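Side-chain contacts in chitin elicitor-binding protein (Oryza sativa subsp. japonica, PDB 5JCD), which binds chitin oligosaccharides from fungal cell walls and, as part of a receptor system in rice, helps pass on the signal that triggers defence responses: residues I17-P22 with V31-T36; L147-G152 with A162-T167; N102-Y107 with G186-V191. One frame throughout, in Å; residues are numbered along the deposited sequence.

Interaction 1 of 3, residues I17-P22 with V31-T36; sequences ILYTSP and VARFNT. With NAG (2-acetamido-2-deoxy-beta-D-glucopyranose), chain E.
I17 and F34 reach toward each other from opposite directions, the CD1 methyl of the isoleucine coming to F34 CE1 at 3.8 Å. With chi1 at 59°, I17 CG1 is wedged between its own backbone N and carbonyl carbon, and from there an extended chain carries CD1 out to the phenyl ring. Two residues on along the strand, Y19 makes the largest contribution from this segment. Its ring takes the edge of F34 on one face in a T-shaped (edge-to-face) pair: F34 CZ stands 3.8 Å above the plane of the Y19 ring, over its centre, with the ring planes at 74°. At the far end of the same ring, R33 crosses at about a right angle and brings NH1 to the edge, 2.8 Å from Y19 OH. The N-H points poorly at the oxygen (119°), so this is a weak hydrogen bond, and the arginine is poorly ordered. The hydroxyl has a firmer mate in the carbonyl O of V100. P22 closes the segment: its CD is 4.2 Å from R33 NH1, while its carbonyl O accepts a 2.7 Å hydrogen bond from O6 of the NAG. P22 belongs to the chitin-binding site, but N61, a glycosylated asparagine, also lines the sugar's pocket, so this NAG is probably part of the N-linked glycan rather than bound chitin. I66 of strand 63-72 packs on both Y19 and F34, F104 covers I17, and N102 lies against Y19. Helix 27-34 is thus laid against strand 12-20, followed by helix 39-45 and antiparallel strand 63-72, a strand-helix-helix-strand order consistent with a LysM-like unit.

Interaction 2 of 3, residues L147-G152 with A162-T167; sequences LAYSVG and AKYGVT
The Y164 ring meets two side chains of strand 145-150, L147 over one face and Y149 at an edge. L147 crosses it at about a right angle and sets CD2 in a CH-pi contact, 4.1 Å from the Y164 ring centroid and displaced toward the CE1 rim, where the L147 CD2 to Y164 CE1 distance is 3.7 Å. K163, the preceding residue, lays its CG over the opposite face. The hydroxyl end of Y164 turns toward Y149 in an offset edge-to-face pair, with planes at 71° and centroids of the Y149 and Y164 rings 5.6 Å apart. Y164 OH approaches Y149 CE1 to 3.6 Å. Y149 CG is anti to its backbone N (chi1 -179°), which holds the ring out from the strand toward the end of helix 157-163. That helix closes in a Schellman motif with G165 as its C-prime residue. Within the LysM 2 region, its C-terminal end is thus packed on the sheet through the residue just beyond it, L18 of strand 12-20 also touching both tyrosines. Y149 OH bonds to E155; with no hydrogen bond between the segments, dispersion and edge-to-face electrostatics probably supply the attraction.

Interaction 3 of 3, residues N102-Y107 with G186-V191; sequences NAFVTY and GQILDV
The CA atoms of F104 and I188 are 6.5 Å apart, where a loop running through two residues of positive phi, N102 and A103, passes the start of strand 188-193. The loop lies between helices 93-100 and 107-113 in the LysM 1 range, and the strand is the last in the LysM 2 range, LysM being a beta-alpha-alpha-beta fold; the contact joins the two regions. I188 is its centre. With chi1 -53° and chi2 -60°, CG2 and CD1 are both turned to F104 CD1 and CE1. CG2 lies at the ring edge, in plane, with I188 CG2 to F104 CD1 at 3.6 Å; I188 CD1 comes in obliquely at 3.6 Å from the same F104 CD1. CG1, which carries CD1, rests against the A103 backbone, 3.7 Å from A103 O. An alanine in place of I188 would remove both methyl-bearing branches, is likely to open a gap beside F104 and would probably leave its ring less firmly fixed. I17 and A148 also touch F104, so the ring bridges strands 12-20 and 145-150 as well. N102 is tied separately, its OD1 accepting from T20 N, while its backbone O stands 4.1 Å from I188 CD1.

How the interactions relate
All three contacts reach one mixed sheet. Interaction 1 uses strand 12-20, interaction 2 its parallel neighbour 145-150, and interaction 3 strand 188-193, antiparallel to 145-150. Their centres lie about 18 Å (1 and 2), 14 Å (1 and 3) and 13 Å (2 and 3) apart, and each pair touches. Backbone bonds join the strands, from L18 N to A148 O and L189 N to Y149 O. Along the chain interaction 1 closes first, and interaction 2 is nested inside the loop closed by interaction 3. Interaction 1 sets a helix, and interaction 2 the turn at a helix end, against its strand, whereas interaction 3 couples the two LysM regions, consistent with a compact ectodomain piece.

Interaction 1 of 3, residues I17-P22 with V31-T36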
loop_
_atom_site.group_PDB
_atom_site.type_symbol
_atom_site.label_atom_id
_atom_site.label_comp_id
_atom_site.label_asym_id
_atom_site.label_seq_id
_atom_site.Cartn_x
_atom_site.Cartn_y
_atom_site.Cartn_z
ATOM N N ILE A 17 -2.575 2.080 1.833
ATOM C CA ILE A 17 -2.805 1.438 0.540
ATOM C C ILE A 17 -4.300 1.303 0.342
ATOM O O ILE A 17 -5.040 1.091 1.297
ATOM C CB ILE A 17 -2.162 0.011 0.425
ATOM C CG1 ILE A 17 -2.715 -0.923 1.524
ATOM C CG2 ILE A 17 -0.634 0.089 0.456
ATOM C CD1 ILE A 17 -2.213 -2.420 1.470
ATOM N N LEU A 18 -4.756 1.406 -0.899
ATOM C CA LEU A 18 -6.137 1.042 -1.182
ATOM C C LEU A 18 -6.104 -0.460 -1.485
ATOM O O LEU A 18 -5.648 -0.891 -2.550
ATOM C CB LEU A 18 -6.703 1.850 -2.351
ATOM C CG LEU A 18 -8.166 1.556 -2.667
ATOM C CD1 LEU A 18 -9.079 1.990 -1.497
ATOM C CD2 LEU A 18 -8.623 2.175 -3.989
ATOM N N TYR A 19 -6.541 -1.264 -0.526
ATOM C CA TYR A 19 -6.374 -2.717 -0.632
ATOM C C TYR A 19 -7.541 -3.373 -1.333
ATOM O O TYR A 19 -8.694 -3.127 -0.987
ATOM C CB TYR A 19 -6.195 -3.330 0.765
ATOM C CG TYR A 19 -5.927 -4.817 0.780
ATOM C CD1 TYR A 19 -4.776 -5.336 0.194
ATOM C CD2 TYR A 19 -6.789 -5.699 1.430
ATOM C CE1 TYR A 19 -4.494 -6.685 0.225
ATOM C CE2 TYR A 19 -6.514 -7.060 1.463
ATOM C CZ TYR A 19 -5.362 -7.540 0.854
ATOM O OH TYR A 19 -5.061 -8.872 0.858
ATOM N N THR A 20 -7.233 -4.217 -2.322
ATOM C CA THR A 20 -8.255 -5.015 -2.990
ATOM C C THR A 20 -8.249 -6.368 -2.333
ATOM O O THR A 20 -7.253 -7.095 -2.407
ATOM C CB THR A 20 -7.992 -5.185 -4.498
ATOM O OG1 THR A 20 -7.992 -3.901 -5.139
ATOM C CG2 THR A 20 -9.076 -6.074 -5.126
ATOM N N SER A 21 -9.341 -6.694 -1.655
ATOM C CA SER A 21 -9.399 -7.945 -0.886
ATOM C C SER A 21 -9.563 -9.168 -1.808
ATOM O O SER A 21 -10.574 -9.289 -2.494
ATOM C CB SER A 21 -10.548 -7.880 0.118
ATOM O OG SER A 21 -10.602 -9.044 0.916
ATOM N N PRO A 22 -8.576 -10.084 -1.811
ATOM C CA PRO A 22 -8.664 -11.244 -2.699
ATOM C C PRO A 22 -9.905 -12.081 -2.388
ATOM O O PRO A 22 -10.521 -12.623 -3.307
ATOM C CB PRO A 22 -7.385 -12.027 -2.390
ATOM C CG PRO A 22 -6.427 -11.003 -1.791
ATOM C CD PRO A 22 -7.339 -10.091 -1.004
ATOM N N VAL A 31 -7.544 -6.120 10.089
ATOM C CA VAL A 31 -6.820 -5.578 11.236
ATOM C C VAL A 31 -5.761 -6.564 11.691
ATOM O O VAL A 31 -4.644 -6.173 12.024
ATOM C CB VAL A 31 -7.752 -5.260 12.414
ATOM C CG1 VAL A 31 -6.940 -4.896 13.657
ATOM C CG2 VAL A 31 -8.713 -4.151 12.043
ATOM N N ALA A 32 -6.135 -7.842 11.699
ATOM C CA ALA A 32 -5.227 -8.917 12.079
ATOM C C ALA A 32 -4.115 -9.206 11.058
ATOM O O ALA A 32 -2.943 -9.278 11.425
ATOM C CB ALA A 32 -6.018 -10.193 12.373
ATOM N N ARG A 33 -4.468 -9.362 9.785
ATOM C CA ARG A 33 -3.463 -9.667 8.765
ATOM C C ARG A 33 -2.455 -8.523 8.665
ATOM O O ARG A 33 -1.257 -8.730 8.489
ATOM C CB ARG A 33 -4.118 -9.875 7.389
ATOM C CG ARG A 33 -3.133 -9.961 6.185
ATOM C CD ARG A 33 -3.888 -10.096 4.845
ATOM N NE ARG A 33 -5.102 -10.884 5.028
ATOM C CZ ARG A 33 -6.121 -10.922 4.180
ATOM N NH1 ARG A 33 -6.101 -10.211 3.058
ATOM N NH2 ARG A 33 -7.178 -11.668 4.471
ATOM N N PHE A 34 -2.953 -7.307 8.800
ATOM C CA PHE A 34 -2.104 -6.153 8.610
ATOM C C PHE A 34 -1.438 -5.705 9.900
ATOM O O PHE A 34 -0.213 -5.557 9.936
ATOM C CB PHE A 34 -2.870 -5.034 7.879
ATOM C CG PHE A 34 -2.955 -5.262 6.399
ATOM C CD1 PHE A 34 -1.955 -4.792 5.552
ATOM C CD2 PHE A 34 -3.994 -6.003 5.855
ATOM C CE1 PHE A 34 -2.009 -5.025 4.177
ATOM C CE2 PHE A 34 -4.045 -6.258 4.480
ATOM C CZ PHE A 34 -3.047 -5.770 3.642
ATOM N N ASN A 35 -2.236 -5.566 10.959
ATOM C CA ASN A 35 -1.744 -5.169 12.279
ATOM C C ASN A 35 -0.967 -3.849 12.222
ATOM O O ASN A 35 0.032 -3.669 12.911
ATOM C CB ASN A 35 -0.899 -6.284 12.910
ATOM C CG ASN A 35 -0.832 -6.173 14.425
ATOM O OD1 ASN A 35 -1.761 -5.655 15.055
ATOM N ND2 ASN A 35 0.251 -6.679 15.018
ATOM N N THR A 36 -1.435 -2.934 11.387
ATOM C CA THR A 36 -0.742 -1.671 11.170
ATOM C C THR A 36 -1.514 -0.504 11.747
ATOM O O THR A 36 -1.027 0.622 11.811
ATOM C CB THR A 36 -0.587 -1.402 9.675
ATOM O OG1 THR A 36 -1.881 -1.390 9.050
ATOM C CG2 THR A 36 0.281 -2.464 9.044
HETATM C C1 NAG E . -13.894 -11.921 -7.095
HETATM C C2 NAG E . -13.779 -12.043 -8.616
HETATM C C3 NAG E . -13.625 -13.479 -9.095
HETATM C C4 NAG E . -12.571 -14.241 -8.291
HETATM C C5 NAG E . -12.785 -14.032 -6.799
HETATM C C6 NAG E . -11.601 -14.610 -6.042
HETATM C C7 NAG E . -14.868 -10.180 -9.710
HETATM C C8 NAG E . -16.173 -9.598 -10.144
HETATM N N2 NAG E . -14.930 -11.415 -9.237
HETATM O O3 NAG E . -13.174 -13.392 -10.424
HETATM O O4 NAG E . -12.578 -15.632 -8.595
HETATM O O5 NAG E . -12.884 -12.657 -6.456
HETATM O O6 NAG E . -11.864 -14.592 -4.660
HETATM O O7 NAG E . -13.818 -9.540 -9.791
#

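Interaction 2 of 3, residues L147-G152 with A162-T167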
loop_
_atom_site.group_PDB
_atom_site.type_symbol
_atom_site.label_atom_id
_atom_site.label_comp_id
_atom_site.label_asym_id
_atom_site.label_seq_id
_atom_site.Cartn_x
_atom_site.Cartn_y
_atom_site.Cartn_z
ATOM N N LEU A 147 -1.179 7.683 -0.690
ATOM C CA LEU A 147 -2.017 6.518 -0.908
ATOM C C LEU A 147 -1.491 5.722 -2.087
ATOM O O LEU A 147 -1.303 6.267 -3.180
ATOM C CB LEU A 147 -3.441 6.952 -1.212
ATOM C CG LEU A 147 -4.462 5.882 -1.599
ATOM C CD1 LEU A 147 -4.752 4.966 -0.420
ATOM C CD2 LEU A 147 -5.765 6.499 -2.124
ATOM N N ALA A 148 -1.226 4.443 -1.842
ATOM C CA ALA A 148 -0.821 3.513 -2.885
ATOM C C ALA A 148 -2.061 3.029 -3.577
ATOM O O ALA A 148 -2.966 2.493 -2.924
ATOM C CB ALA A 148 -0.054 2.337 -2.297
ATOM N N TYR A 149 -2.103 3.226 -4.895
ATOM C CA TYR A 149 -3.298 2.962 -5.692
ATOM C C TYR A 149 -2.989 2.063 -6.891
ATOM O O TYR A 149 -2.078 2.365 -7.680
ATOM C CB TYR A 149 -3.865 4.281 -6.185
ATOM C CG TYR A 149 -5.111 4.134 -6.984
ATOM C CD1 TYR A 149 -6.344 4.011 -6.354
ATOM C CD2 TYR A 149 -5.073 4.148 -8.377
ATOM C CE1 TYR A 149 -7.513 3.868 -7.085
ATOM C CE2 TYR A 149 -6.245 4.020 -9.125
ATOM C CZ TYR A 149 -7.453 3.869 -8.464
ATOM O OH TYR A 149 -8.609 3.745 -9.158
ATOM N N SER A 150 -3.722 0.951 -7.012
ATOM C CA SER A 150 -3.573 0.059 -8.149
ATOM C C SER A 150 -4.570 0.414 -9.252
ATOM O O SER A 150 -5.768 0.275 -9.063
ATOM C CB SER A 150 -3.761 -1.401 -7.716
ATOM O OG SER A 150 -3.640 -2.283 -8.825
ATOM N N VAL A 151 -4.063 0.835 -10.407
ATOM C CA VAL A 151 -4.907 1.278 -11.506
ATOM C C VAL A 151 -5.852 0.166 -11.994
ATOM O O VAL A 151 -5.444 -0.980 -12.271
ATOM C CB VAL A 151 -4.056 1.755 -12.712
ATOM C CG1 VAL A 151 -4.941 1.994 -13.903
ATOM C CG2 VAL A 151 -3.241 3.014 -12.367
ATOM N N GLY A 152 -7.123 0.515 -12.075
ATOM C CA GLY A 152 -8.149 -0.371 -12.574
ATOM C C GLY A 152 -8.215 -0.385 -14.088
ATOM O O GLY A 152 -7.713 0.522 -14.744
ATOM N N ALA A 162 -8.900 13.264 -10.277
ATOM C CA ALA A 162 -10.087 14.002 -9.850
ATOM C C ALA A 162 -10.753 13.318 -8.684
ATOM O O ALA A 162 -11.130 13.975 -7.721
ATOM C CB ALA A 162 -11.082 14.180 -10.999
ATOM N N LYS A 163 -10.895 12.002 -8.764
ATOM C CA LYS A 163 -11.500 11.266 -7.662
ATOM C C LYS A 163 -10.748 11.520 -6.329
ATOM O O LYS A 163 -11.341 11.469 -5.259
ATOM C CB LYS A 163 -11.616 9.752 -7.948
ATOM C CG LYS A 163 -12.006 9.025 -6.663
ATOM C CD LYS A 163 -12.631 7.660 -6.763
ATOM C CE LYS A 163 -13.284 7.374 -5.392
ATOM N NZ LYS A 163 -14.080 6.123 -5.306
ATOM N N TYR A 164 -9.449 11.793 -6.387
ATOM C CA TYR A 164 -8.703 12.003 -5.150
ATOM C C TYR A 164 -8.401 13.466 -4.873
ATOM O O TYR A 164 -7.528 13.781 -4.058
ATOM C CB TYR A 164 -7.443 11.118 -5.088
ATOM C CG TYR A 164 -7.848 9.670 -4.919
ATOM C CD1 TYR A 164 -8.480 9.248 -3.750
ATOM C CD2 TYR A 164 -7.642 8.732 -5.936
ATOM C CE1 TYR A 164 -8.895 7.933 -3.597
ATOM C CE2 TYR A 164 -8.044 7.403 -5.784
ATOM C CZ TYR A 164 -8.665 7.018 -4.620
ATOM O OH TYR A 164 -9.078 5.722 -4.474
ATOM N N GLY A 165 -9.117 14.348 -5.570
ATOM C CA GLY A 165 -9.044 15.784 -5.314
ATOM C C GLY A 165 -7.631 16.265 -5.533
ATOM O O GLY A 165 -7.068 17.045 -4.769
ATOM N N VAL A 166 -7.050 15.753 -6.597
ATOM C CA VAL A 166 -5.698 16.070 -6.939
ATOM C C VAL A 166 -5.655 16.509 -8.392
ATOM O O VAL A 166 -6.515 16.148 -9.191
ATOM C CB VAL A 166 -4.793 14.850 -6.629
ATOM C CG1 VAL A 166 -3.767 14.591 -7.706
ATOM C CG2 VAL A 166 -4.156 15.015 -5.265
ATOM N N THR A 167 -4.701 17.367 -8.704
ATOM C CA THR A 167 -4.470 17.776 -10.076
ATOM C C THR A 167 -3.842 16.640 -10.890
ATOM O O THR A 167 -2.974 15.911 -10.395
ATOM C CB THR A 167 -3.594 19.049 -10.104
ATOM O OG1 THR A 167 -4.419 20.167 -10.450
ATOM C CG2 THR A 167 -2.510 18.947 -11.122
#

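Interaction 3 of 3, residues N102-Y107 with G186-V191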
loop_
_atom_site.group_PDB
_atom_site.type_symbol
_atom_site.label_atom_id
_atom_site.label_comp_id
_atom_site.label_asym_id
_atom_site.label_seq_id
_atom_site.Cartn_x
_atom_site.Cartn_y
_atom_site.Cartn_z
ATOM N N ASN A 102 -1.469 -7.436 -3.610
ATOM C CA ASN A 102 -1.905 -6.642 -4.743
ATOM C C ASN A 102 -0.746 -6.230 -5.647
ATOM O O ASN A 102 -0.874 -5.295 -6.428
ATOM C CB ASN A 102 -2.598 -5.346 -4.241
ATOM C CG ASN A 102 -3.928 -5.586 -3.540
ATOM O OD1 ASN A 102 -4.561 -4.636 -3.077
ATOM N ND2 ASN A 102 -4.373 -6.832 -3.480
ATOM N N ALA A 103 0.379 -6.924 -5.540
ATOM C CA ALA A 103 1.616 -6.487 -6.196
ATOM C C ALA A 103 2.017 -5.046 -5.832
ATOM O O ALA A 103 2.684 -4.373 -6.620
ATOM C CB ALA A 103 1.527 -6.655 -7.725
ATOM N N PHE A 104 1.643 -4.585 -4.635
ATOM C CA PHE A 104 2.147 -3.295 -4.154
ATOM C C PHE A 104 3.646 -3.359 -3.934
ATOM O O PHE A 104 4.316 -2.333 -3.906
ATOM C CB PHE A 104 1.451 -2.824 -2.863
ATOM C CG PHE A 104 0.121 -2.188 -3.098
ATOM C CD1 PHE A 104 0.010 -1.077 -3.926
ATOM C CD2 PHE A 104 -1.018 -2.679 -2.479
ATOM C CE1 PHE A 104 -1.226 -0.472 -4.159
ATOM C CE2 PHE A 104 -2.255 -2.087 -2.709
ATOM C CZ PHE A 104 -2.358 -0.977 -3.546
ATOM N N VAL A 105 4.164 -4.568 -3.737
ATOM C CA VAL A 105 5.606 -4.786 -3.714
ATOM C C VAL A 105 5.987 -5.874 -4.715
ATOM O O VAL A 105 5.157 -6.719 -5.062
ATOM C CB VAL A 105 6.084 -5.231 -2.332
ATOM C CG1 VAL A 105 5.693 -4.194 -1.285
ATOM C CG2 VAL A 105 5.497 -6.598 -1.976
ATOM N N THR A 106 7.242 -5.882 -5.159
ATOM C CA THR A 106 7.746 -7.017 -5.947
ATOM C C THR A 106 8.442 -8.008 -5.044
ATOM O O THR A 106 8.782 -7.686 -3.900
ATOM C CB THR A 106 8.770 -6.579 -6.977
ATOM O OG1 THR A 106 9.928 -6.097 -6.286
ATOM C CG2 THR A 106 8.215 -5.481 -7.842
ATOM N N TYR A 107 8.674 -9.213 -5.554
ATOM C CA TYR A 107 9.334 -10.245 -4.741
ATOM C C TYR A 107 10.766 -9.841 -4.436
ATOM O O TYR A 107 11.313 -10.193 -3.384
ATOM C CB TYR A 107 9.248 -11.635 -5.409
ATOM C CG TYR A 107 10.112 -11.773 -6.644
ATOM C CD1 TYR A 107 11.475 -12.026 -6.543
ATOM C CD2 TYR A 107 9.562 -11.644 -7.910
ATOM C CE1 TYR A 107 12.264 -12.138 -7.669
ATOM C CE2 TYR A 107 10.339 -11.752 -9.045
ATOM C CZ TYR A 107 11.692 -12.001 -8.918
ATOM O OH TYR A 107 12.482 -12.118 -10.036
ATOM N N GLY A 186 -3.150 -2.343 -13.081
ATOM C CA GLY A 186 -2.300 -2.915 -12.057
ATOM C C GLY A 186 -1.033 -2.119 -11.803
ATOM O O GLY A 186 -0.296 -2.421 -10.876
ATOM N N GLN A 187 -0.805 -1.077 -12.590
ATOM C CA GLN A 187 0.247 -0.114 -12.270
ATOM C C GLN A 187 -0.043 0.542 -10.907
ATOM O O GLN A 187 -1.156 0.975 -10.631
ATOM C CB GLN A 187 0.310 0.988 -13.329
ATOM C CG GLN A 187 1.488 1.945 -13.146
ATOM C CD GLN A 187 1.718 2.823 -14.377
ATOM O OE1 GLN A 187 1.030 2.683 -15.394
ATOM N NE2 GLN A 187 2.698 3.715 -14.295
ATOM N N ILE A 188 0.979 0.613 -10.076
ATOM C CA ILE A 188 0.868 1.171 -8.750
ATOM C C ILE A 188 1.209 2.656 -8.739
ATOM O O ILE A 188 2.335 3.037 -9.023
ATOM C CB ILE A 188 1.823 0.457 -7.788
ATOM C CG1 ILE A 188 1.607 -1.060 -7.857
ATOM C CG2 ILE A 188 1.657 0.998 -6.386
ATOM C CD1 ILE A 188 0.211 -1.515 -7.498
ATOM N N LEU A 189 0.240 3.482 -8.375
ATOM C CA LEU A 189 0.440 4.919 -8.313
ATOM C C LEU A 189 0.561 5.427 -6.857
ATOM O O LEU A 189 -0.149 4.975 -5.962
ATOM C CB LEU A 189 -0.737 5.622 -9.007
ATOM C CG LEU A 189 -0.973 5.391 -10.511
ATOM C CD1 LEU A 189 -2.124 6.248 -11.037
ATOM C CD2 LEU A 189 0.266 5.721 -11.299
ATOM N N ASP A 190 1.443 6.400 -6.665
ATOM C CA ASP A 190 1.595 7.145 -5.421
ATOM C C ASP A 190 0.707 8.379 -5.533
ATOM O O ASP A 190 1.035 9.312 -6.247
ATOM C CB ASP A 190 3.056 7.571 -5.228
ATOM C CG ASP A 190 3.272 8.496 -4.000
ATOM O OD1 ASP A 190 2.299 8.842 -3.298
ATOM O OD2 ASP A 190 4.433 8.893 -3.753
ATOM N N VAL A 191 -0.428 8.355 -4.842
ATOM C CA VAL A 191 -1.391 9.452 -4.884
ATOM C C VAL A 191 -1.286 10.373 -3.661
ATOM O O VAL A 191 -1.586 9.959 -2.538
ATOM C CB VAL A 191 -2.808 8.891 -4.957
ATOM C CG1 VAL A 191 -3.791 10.001 -5.216
ATOM C CG2 VAL A 191 -2.889 7.882 -6.077
#